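Enoyl-CoA hydratase/isomerase family protein (Mycobacterium tuberculosis, PDB 4FN7) is an enoyl-CoA isomerase of the crotonase superfamily, moving the carbon–carbon double bond of unsaturated fatty acyl-CoA thioesters. Local coordinates at the interface of chains A and B. Coordinates in Å, arbitrary orientation; residue numbers count along the deposited sequence, not the author numbering. Chains: chain A/B, Enoyl-CoA hydratase/isomerase family protein.

Contact 1: the interface of chains A and B. Residues chain A 131-132, 134-136, 158-161; chain B 198-199, 202-203, 206.
The start of helix 200-210 of chain B, with the loop residues leading into it, lies against the 3-10 helix 130-133 of chain A and the end of its helix 151-159, part of a subunit interface of the crotonase fold. A:Val131 is the branched wedge. Its CG1, anti to the backbone N, rests 3.6 Å from CA of B:His203, while CG2 meets B:Thr206 tip to tip. B:Thr206 suits this place because its OG1 donates to the carbonyl O of B:Ala202 in its own helix, so the hydroxyl already has a partner where it meets CG2 of A:Val131, while its methyl CG2 turns to A:Thr158. B:Leu198 spreads its fork, CD2 lying 3.7 Å from CA of A:Ala132 and CD1 against CA of A:Leu160. The backbone N of B:Asn199 donates to the carbonyl O of A:Val131 at 3.1 Å. The B:Asn199 side chain, CG anti to the backbone N (chi1 -177°), caps the helix: its OD1 accepts the N-H of B:Ala202 at 3.0 Å, and water 1 links the same oxygen to the carbonyl O of A:Gly134, whose bare CA lets the asparagine CB come close. B:His203 works by its ring edge: ND1 donates almost straight (169° at H) to the carbonyl O of A:Gly159 at 2.8 Å, with that oxygen in the imidazole plane.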
loop_
_atom_site.group_PDB
_atom_site.type_symbol
_atom_site.label_atom_id
_atom_site.label_comp_id
_atom_site.label_asym_id
_atom_site.label_seq_id
_atom_site.Cartn_x
_atom_site.Cartn_y
_atom_site.Cartn_z
ATOM N N VAL A 131 6.856 17.542 -11.041
ATOM C CA VAL A 131 5.666 18.307 -11.409
ATOM C C VAL A 131 5.795 19.775 -11.010
ATOM O O VAL A 131 5.271 20.655 -11.698
ATOM C CB VAL A 131 4.394 17.662 -10.811
ATOM C CG1 VAL A 131 3.199 18.604 -10.898
ATOM C CG2 VAL A 131 4.102 16.328 -11.512
ATOM N N ALA A 132 6.530 20.046 -9.938
ATOM C CA ALA A 132 6.735 21.422 -9.491
ATOM C C ALA A 132 7.583 22.225 -10.477
ATOM O O ALA A 132 7.458 23.449 -10.555
ATOM C CB ALA A 132 7.360 21.453 -8.099
ATOM N N GLY A 134 7.821 21.374 -13.899
ATOM C CA GLY A 134 7.309 21.248 -15.254
ATOM C C GLY A 134 7.615 19.960 -15.992
ATOM O O GLY A 134 7.402 19.867 -17.200
ATOM N N MET A 135 8.091 18.956 -15.264
ATOM C CA MET A 135 8.428 17.686 -15.878
ATOM C C MET A 135 7.400 16.610 -15.547
ATOM O O MET A 135 6.998 16.440 -14.398
ATOM C CB MET A 135 9.834 17.264 -15.458
ATOM C CG MET A 135 10.871 18.332 -15.773
ATOM S SD MET A 135 12.526 17.926 -15.205
ATOM C CE MET A 135 13.424 19.391 -15.698
ATOM N N THR A 136 6.959 15.899 -16.574
ATOM C CA THR A 136 6.072 14.760 -16.368
ATOM C C THR A 136 6.918 13.579 -15.895
ATOM O O THR A 136 7.987 13.318 -16.447
ATOM C CB THR A 136 5.313 14.409 -17.660
ATOM O OG1 THR A 136 4.521 15.536 -18.060
ATOM C CG2 THR A 136 4.402 13.198 -17.463
ATOM N N THR A 158 3.558 11.941 -6.521
ATOM C CA THR A 158 3.648 12.064 -7.967
ATOM C C THR A 158 2.965 13.344 -8.469
ATOM O O THR A 158 3.641 14.315 -8.807
ATOM C CB THR A 158 3.128 10.792 -8.670
ATOM O OG1 THR A 158 1.775 10.529 -8.273
ATOM C CG2 THR A 158 4.000 9.590 -8.288
ATOM N N GLY A 159 1.633 13.363 -8.476
ATOM C CA GLY A 159 0.891 14.494 -9.014
ATOM C C GLY A 159 1.067 15.796 -8.255
ATOM O O GLY A 159 0.925 16.880 -8.832
ATOM N N LEU A 160 1.369 15.719 -6.963
ATOM C CA LEU A 160 1.496 16.935 -6.160
ATOM C C LEU A 160 2.932 17.247 -5.745
ATOM O O LEU A 160 3.165 18.204 -5.015
ATOM C CB LEU A 160 0.610 16.867 -4.916
ATOM C CG LEU A 160 -0.898 16.729 -5.163
ATOM C CD1 LEU A 160 -1.620 16.641 -3.838
ATOM C CD2 LEU A 160 -1.451 17.887 -6.016
ATOM N N ALA A 161 3.890 16.433 -6.193
ATOM C CA ALA A 161 5.300 16.650 -5.863
ATOM C C ALA A 161 5.491 16.829 -4.358
ATOM O O ALA A 161 6.273 17.667 -3.913
ATOM C CB ALA A 161 5.842 17.860 -6.627
ATOM N N LEU B 198 1.952 24.483 -9.000
ATOM C CA LEU B 198 2.602 23.396 -9.723
ATOM C C LEU B 198 2.427 23.619 -11.217
ATOM O O LEU B 198 1.550 24.376 -11.638
ATOM C CB LEU B 198 1.998 22.050 -9.326
ATOM C CG LEU B 198 2.151 21.649 -7.859
ATOM C CD1 LEU B 198 1.283 20.431 -7.568
ATOM C CD2 LEU B 198 3.616 21.367 -7.517
ATOM N N ASN B 199 3.262 22.987 -12.031
ATOM C CA ASN B 199 3.080 23.092 -13.468
ATOM C C ASN B 199 1.834 22.312 -13.882
ATOM O O ASN B 199 1.760 21.106 -13.653
ATOM C CB ASN B 199 4.312 22.571 -14.201
ATOM C CG ASN B 199 4.196 22.725 -15.697
ATOM O OD1 ASN B 199 3.714 21.831 -16.386
ATOM N ND2 ASN B 199 4.624 23.868 -16.207
ATOM N N ALA B 202 2.287 19.247 -16.436
ATOM C CA ALA B 202 2.957 18.114 -15.804
ATOM C C ALA B 202 2.060 17.463 -14.758
ATOM O O ALA B 202 2.051 16.244 -14.612
ATOM C CB ALA B 202 4.259 18.560 -15.178
ATOM N N HIS B 203 1.303 18.273 -14.025
ATOM C CA HIS B 203 0.378 17.737 -13.028
ATOM C C HIS B 203 -0.673 16.849 -13.688
ATOM O O HIS B 203 -0.913 15.716 -13.269
ATOM C CB HIS B 203 -0.306 18.865 -12.245
ATOM C CG HIS B 203 -1.476 18.404 -11.431
ATOM N ND1 HIS B 203 -1.334 17.689 -10.260
ATOM C CD2 HIS B 203 -2.808 18.529 -11.635
ATOM C CE1 HIS B 203 -2.529 17.408 -9.770
ATOM N NE2 HIS B 203 -3.442 17.911 -10.585
ATOM N N THR B 206 0.912 13.668 -15.241
ATOM C CA THR B 206 1.403 12.748 -14.220
ATOM C C THR B 206 0.265 12.073 -13.453
ATOM O O THR B 206 0.327 10.879 -13.165
ATOM C CB THR B 206 2.362 13.460 -13.252
ATOM O OG1 THR B 206 3.495 13.930 -13.987
ATOM C CG2 THR B 206 2.838 12.517 -12.143
HETATM O O HOH W 1 5.379 21.185 -18.661
#

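Contact 2: the interface of chains A and B. Residues chain A 151-152, 155; chain B 118, 146-151, 173, 210.
This is a polar subunit-to-subunit interface of the crotonase family, in which the first turns of helix 151-159 of chain A dock on the turn 147-150 of chain B, joining neighbouring copies in the deposited trimer, which is likely the biological unit, since crotonases commonly build on trimers. A:Arg151, extended from CG to NE, pushes its guanidinium along this turn. NH1 donates to the carbonyl O of B:Leu149 at 2.9 Å, and that oxygen sits at the edge of the guanidinium. One face of the group takes CG of B:Lys146, and the other takes CD of B:Arg151, whose chain is bent at chi2 (72°). The two guanidinium planes lie 33° apart, with NE of A:Arg151 over a face of B:Arg151; the nearby backbone carbonyls may ease the repulsion of these like charges.

A:Ser152 is short enough to fit against the turn and can both give and accept. Its OG donates along a lone pair of the carbonyl O of B:Arg148 at 2.7 Å and accepts from NH2 of B:Arg118 at 3.0 Å. The carbonyl O of B:Gly173 helps fix the B:Arg118 guanidinium by taking its NH1 at 2.8 Å. A:Gln155 folds at chi2 (-54°) and pairs its amide with B:Ser210 at a helix end: NE2 donates to the serine carbonyl O at 3.0 Å, while OE1 accepts from the serine OG at 3.1 Å. Water 3 ties the same NE2 to the carbonyl O of B:Leu147.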
loop_
_atom_site.group_PDB
_atom_site.type_symbol
_atom_site.label_atom_id
_atom_site.label_comp_id
_atom_site.label_asym_id
_atom_site.label_seq_id
_atom_site.Cartn_x
_atom_site.Cartn_y
_atom_site.Cartn_z
ATOM N N ARG A 151 -0.402 3.543 -1.086
ATOM C CA ARG A 151 -1.265 4.006 -2.157
ATOM C C ARG A 151 -1.502 5.512 -2.113
ATOM O O ARG A 151 -1.382 6.191 -3.133
ATOM C CB ARG A 151 -2.574 3.235 -2.140
ATOM C CG ARG A 151 -2.416 1.861 -2.745
ATOM C CD ARG A 151 -3.478 0.953 -2.253
ATOM N NE ARG A 151 -3.440 -0.338 -2.914
ATOM C CZ ARG A 151 -4.292 -1.309 -2.636
ATOM N NH1 ARG A 151 -5.232 -1.106 -1.712
ATOM N NH2 ARG A 151 -4.207 -2.467 -3.276
ATOM N N SER A 152 -1.799 6.047 -0.934
ATOM C CA SER A 152 -2.072 7.477 -0.844
ATOM C C SER A 152 -0.806 8.328 -0.974
ATOM O O SER A 152 -0.842 9.419 -1.550
ATOM C CB SER A 152 -2.846 7.813 0.428
ATOM O OG SER A 152 -4.232 7.600 0.230
ATOM N N GLN A 155 0.077 8.699 -4.666
ATOM C CA GLN A 155 -0.710 9.735 -5.334
ATOM C C GLN A 155 -0.130 11.126 -5.095
ATOM O O GLN A 155 0.018 11.916 -6.030
ATOM C CB GLN A 155 -2.176 9.679 -4.896
ATOM C CG GLN A 155 -2.905 8.470 -5.432
ATOM C CD GLN A 155 -2.781 8.364 -6.935
ATOM O OE1 GLN A 155 -2.970 9.352 -7.647
ATOM N NE2 GLN A 155 -2.448 7.176 -7.428
ATOM N N ARG B 118 -6.971 15.694 0.605
ATOM C CA ARG B 118 -8.213 15.582 1.347
ATOM C C ARG B 118 -7.973 15.978 2.799
ATOM O O ARG B 118 -7.140 15.376 3.477
ATOM C CB ARG B 118 -8.711 14.135 1.289
ATOM C CG ARG B 118 -8.884 13.607 -0.121
ATOM C CD ARG B 118 -8.862 12.081 -0.160
ATOM N NE ARG B 118 -7.531 11.581 0.187
ATOM C CZ ARG B 118 -7.232 10.302 0.398
ATOM N NH1 ARG B 118 -8.170 9.370 0.296
ATOM N NH2 ARG B 118 -5.988 9.964 0.706
ATOM N N LYS B 146 -9.524 1.371 -3.666
ATOM C CA LYS B 146 -8.287 0.619 -3.847
ATOM C C LYS B 146 -7.142 1.548 -4.233
ATOM O O LYS B 146 -5.983 1.268 -3.949
ATOM C CB LYS B 146 -8.482 -0.479 -4.896
ATOM C CG LYS B 146 -7.348 -1.483 -4.995
ATOM C CD LYS B 146 -7.623 -2.465 -6.126
ATOM C CE LYS B 146 -6.543 -3.520 -6.235
ATOM N NZ LYS B 146 -6.785 -4.417 -7.401
ATOM N N LEU B 147 -7.471 2.668 -4.867
ATOM C CA LEU B 147 -6.463 3.625 -5.284
ATOM C C LEU B 147 -5.821 4.373 -4.115
ATOM O O LEU B 147 -4.707 4.885 -4.241
ATOM C CB LEU B 147 -7.099 4.624 -6.252
ATOM C CG LEU B 147 -6.167 5.602 -6.957
ATOM C CD1 LEU B 147 -5.149 4.878 -7.842
ATOM C CD2 LEU B 147 -7.024 6.550 -7.787
ATOM N N ARG B 148 -6.525 4.463 -2.989
ATOM C CA ARG B 148 -6.069 5.308 -1.879
ATOM C C ARG B 148 -5.806 4.579 -0.561
ATOM O O ARG B 148 -4.962 5.007 0.218
ATOM C CB ARG B 148 -7.075 6.439 -1.597
ATOM C CG ARG B 148 -7.522 7.231 -2.815
ATOM C CD ARG B 148 -6.354 7.837 -3.568
ATOM N NE ARG B 148 -5.787 9.062 -2.999
ATOM C CZ ARG B 148 -6.261 10.282 -3.237
ATOM N NH1 ARG B 148 -5.646 11.339 -2.740
ATOM N NH2 ARG B 148 -7.352 10.441 -3.975
ATOM N N LEU B 149 -6.554 3.517 -0.286
ATOM C CA LEU B 149 -6.426 2.845 1.003
ATOM C C LEU B 149 -5.242 1.890 1.026
ATOM O O LEU B 149 -4.929 1.252 0.024
ATOM C CB LEU B 149 -7.704 2.076 1.335
ATOM C CG LEU B 149 -8.969 2.924 1.478
ATOM C CD1 LEU B 149 -10.151 2.063 1.896
ATOM C CD2 LEU B 149 -8.740 4.044 2.470
ATOM N N THR B 150 -4.576 1.783 2.173
ATOM C CA THR B 150 -3.511 0.788 2.297
ATOM C C THR B 150 -4.106 -0.593 2.085
ATOM O O THR B 150 -5.317 -0.780 2.182
ATOM C CB THR B 150 -2.868 0.790 3.680
ATOM O OG1 THR B 150 -3.857 0.444 4.652
ATOM C CG2 THR B 150 -2.267 2.155 4.002
ATOM N N ARG B 151 -3.255 -1.570 1.798
ATOM C CA ARG B 151 -3.743 -2.922 1.559
ATOM C C ARG B 151 -4.670 -3.407 2.667
ATOM O O ARG B 151 -5.744 -3.945 2.399
ATOM C CB ARG B 151 -2.571 -3.893 1.402
ATOM C CG ARG B 151 -2.123 -4.127 -0.036
ATOM C CD ARG B 151 -1.412 -2.943 -0.629
ATOM N NE ARG B 151 -1.117 -3.179 -2.041
ATOM C CZ ARG B 151 -0.640 -2.256 -2.873
ATOM N NH1 ARG B 151 -0.391 -1.033 -2.428
ATOM N NH2 ARG B 151 -0.415 -2.551 -4.150
ATOM N N GLY B 173 -5.371 5.984 4.718
ATOM C CA GLY B 173 -5.404 6.593 3.400
ATOM C C GLY B 173 -6.776 7.088 2.961
ATOM O O GLY B 173 -7.016 7.275 1.768
ATOM N N SER B 210 -0.458 8.162 -12.928
ATOM C CA SER B 210 -0.477 7.566 -11.591
ATOM C C SER B 210 -1.814 6.891 -11.288
ATOM O O SER B 210 -1.954 6.221 -10.260
ATOM C CB SER B 210 -0.164 8.605 -10.513
ATOM O OG SER B 210 -1.275 9.449 -10.261
HETATM O O HOH W 2 -2.436 4.550 1.472
HETATM O O HOH W 3 -2.239 4.967 -5.460
HETATM O O HOH W 4 -1.142 11.892 -8.599
#

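Contact 3: the interface of chains A and B. Residues chain A 136-139, 142, 228; chain B 201, 205, 209.
B:Arg209 reaches out from helix 200-210 of chain B as an extended arm, its CG anti to the carbonyl carbon (chi1 -66°), and chain A clasps it along its length. CB touches CD1 of A:Leu142 at 3.4 Å, a fitting apolar partner for the root of the arm. CG lies beside the phenol OH and CE1 of A:Tyr139. CD then sits over the face of that ring, 3.9 Å from the ring centroid, in a CH-pi contact, and NE continues across it near CZ. At the tip the guanidinium stacks on the tyrosine, the planes 14° apart, with CE2 of A:Tyr139 under its centre; the methyl CG2 of A:Thr136 covers the opposite face, 3.6 Å from the arginine CZ. Held flat in this sandwich, NH1 donates to the carbonyl O of A:Ile137 at 2.8 Å and forms a salt bridge with OE1 of A:Glu228 at 2.9 Å. The carboxylate stands steeply to the guanidinium, 77° between planes, and its OE2 accepts the backbone N-H of A:Tyr139, a second-shell bond that ties the acid to the stacking residue. The receiving site is thus built where the loop 136-138 enters helix 139-148, beside the short C-terminal helix 225-228.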
loop_
_atom_site.group_PDB
_atom_site.type_symbol
_atom_site.label_atom_id
_atom_site.label_comp_id
_atom_site.label_asym_id
_atom_site.label_seq_id
_atom_site.Cartn_x
_atom_site.Cartn_y
_atom_site.Cartn_z
ATOM N N THR A 136 6.959 15.899 -16.574
ATOM C CA THR A 136 6.072 14.760 -16.368
ATOM C C THR A 136 6.918 13.579 -15.895
ATOM O O THR A 136 7.987 13.318 -16.447
ATOM C CB THR A 136 5.313 14.409 -17.660
ATOM O OG1 THR A 136 4.521 15.536 -18.060
ATOM C CG2 THR A 136 4.402 13.198 -17.463
ATOM N N ILE A 137 6.468 12.879 -14.860
ATOM C CA ILE A 137 7.284 11.799 -14.308
ATOM C C ILE A 137 7.333 10.618 -15.273
ATOM O O ILE A 137 6.290 10.116 -15.699
ATOM C CB ILE A 137 6.770 11.325 -12.945
ATOM C CG1 ILE A 137 6.723 12.487 -11.951
ATOM C CG2 ILE A 137 7.679 10.221 -12.413
ATOM C CD1 ILE A 137 6.224 12.093 -10.563
ATOM N N PRO A 138 8.550 10.165 -15.627
ATOM C CA PRO A 138 8.673 8.998 -16.505
ATOM C C PRO A 138 8.038 7.745 -15.916
ATOM O O PRO A 138 8.024 7.556 -14.691
ATOM C CB PRO A 138 10.188 8.813 -16.622
ATOM C CG PRO A 138 10.739 10.187 -16.432
ATOM C CD PRO A 138 9.859 10.789 -15.368
ATOM N N TYR A 139 7.529 6.887 -16.790
ATOM C CA TYR A 139 6.921 5.639 -16.339
ATOM C C TYR A 139 7.850 4.805 -15.453
ATOM O O TYR A 139 7.405 4.245 -14.452
ATOM C CB TYR A 139 6.415 4.818 -17.524
ATOM C CG TYR A 139 5.158 5.380 -18.157
ATOM C CD1 TYR A 139 3.926 5.259 -17.524
ATOM C CD2 TYR A 139 5.202 6.028 -19.384
ATOM C CE1 TYR A 139 2.770 5.768 -18.101
ATOM C CE2 TYR A 139 4.052 6.536 -19.968
ATOM C CZ TYR A 139 2.842 6.403 -19.320
ATOM O OH TYR A 139 1.695 6.906 -19.893
ATOM N N LEU A 142 7.800 6.254 -12.006
ATOM C CA LEU A 142 6.533 5.926 -11.364
ATOM C C LEU A 142 6.549 4.509 -10.794
ATOM O O LEU A 142 6.107 4.277 -9.673
ATOM C CB LEU A 142 5.360 6.105 -12.339
ATOM C CG LEU A 142 5.048 7.550 -12.741
ATOM C CD1 LEU A 142 3.989 7.581 -13.838
ATOM C CD2 LEU A 142 4.588 8.351 -11.536
ATOM N N GLU A 228 8.805 8.629 -25.051
ATOM C CA GLU A 228 8.352 9.694 -24.163
ATOM C C GLU A 228 8.854 11.045 -24.657
ATOM O O GLU A 228 8.244 12.080 -24.387
ATOM C CB GLU A 228 8.824 9.460 -22.723
ATOM C CG GLU A 228 8.058 8.387 -21.958
ATOM C CD GLU A 228 8.157 8.571 -20.450
ATOM O OE1 GLU A 228 7.888 9.697 -19.973
ATOM O OE2 GLU A 228 8.504 7.597 -19.742
ATOM N N HIS B 201 0.457 21.391 -16.805
ATOM C CA HIS B 201 0.623 20.355 -17.818
ATOM C C HIS B 201 1.217 19.088 -17.211
ATOM O O HIS B 201 0.712 17.993 -17.438
ATOM C CB HIS B 201 1.512 20.837 -18.962
ATOM C CG HIS B 201 1.815 19.773 -19.968
ATOM N ND1 HIS B 201 1.055 19.584 -21.102
ATOM C CD2 HIS B 201 2.779 18.822 -20.000
ATOM C CE1 HIS B 201 1.545 18.574 -21.796
ATOM N NE2 HIS B 201 2.592 18.092 -21.148
ATOM N N ALA B 205 -0.737 15.419 -16.695
ATOM C CA ALA B 205 -0.180 14.238 -17.333
ATOM C C ALA B 205 0.248 13.207 -16.295
ATOM O O ALA B 205 -0.003 12.008 -16.448
ATOM C CB ALA B 205 1.002 14.623 -18.204
ATOM N N ARG B 209 -1.138 9.268 -15.427
ATOM C CA ARG B 209 -0.240 8.116 -15.361
ATOM C C ARG B 209 -0.344 7.401 -14.014
ATOM O O ARG B 209 -0.324 6.170 -13.958
ATOM C CB ARG B 209 1.207 8.544 -15.610
ATOM C CG ARG B 209 1.468 9.047 -17.012
ATOM C CD ARG B 209 2.943 9.366 -17.213
ATOM N NE ARG B 209 3.184 9.792 -18.584
ATOM C CZ ARG B 209 4.386 9.962 -19.124
ATOM N NH1 ARG B 209 5.484 9.749 -18.406
ATOM N NH2 ARG B 209 4.491 10.347 -20.392
HETATM O O HOH W 5 3.550 15.225 -20.655
#

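Contact 1 and contact 3 are neighbours, the centres of their C-alpha atoms about 8 Å apart; they share A:Thr136 and draw on helix 200-210 of chain B. Contact 2 lies about 18 Å from each, yet the same helix enters it at B:Ser210, and helix 151-159 of chain A ends in contact 1 after beginning in contact 2. These two helices therefore connect all three patches into a continuous seam. The seam is not an exact two-fold: chain A and chain B mostly offer different surfaces, as expected for a cyclic arrangement such as the deposited trimer, where each copy would present both.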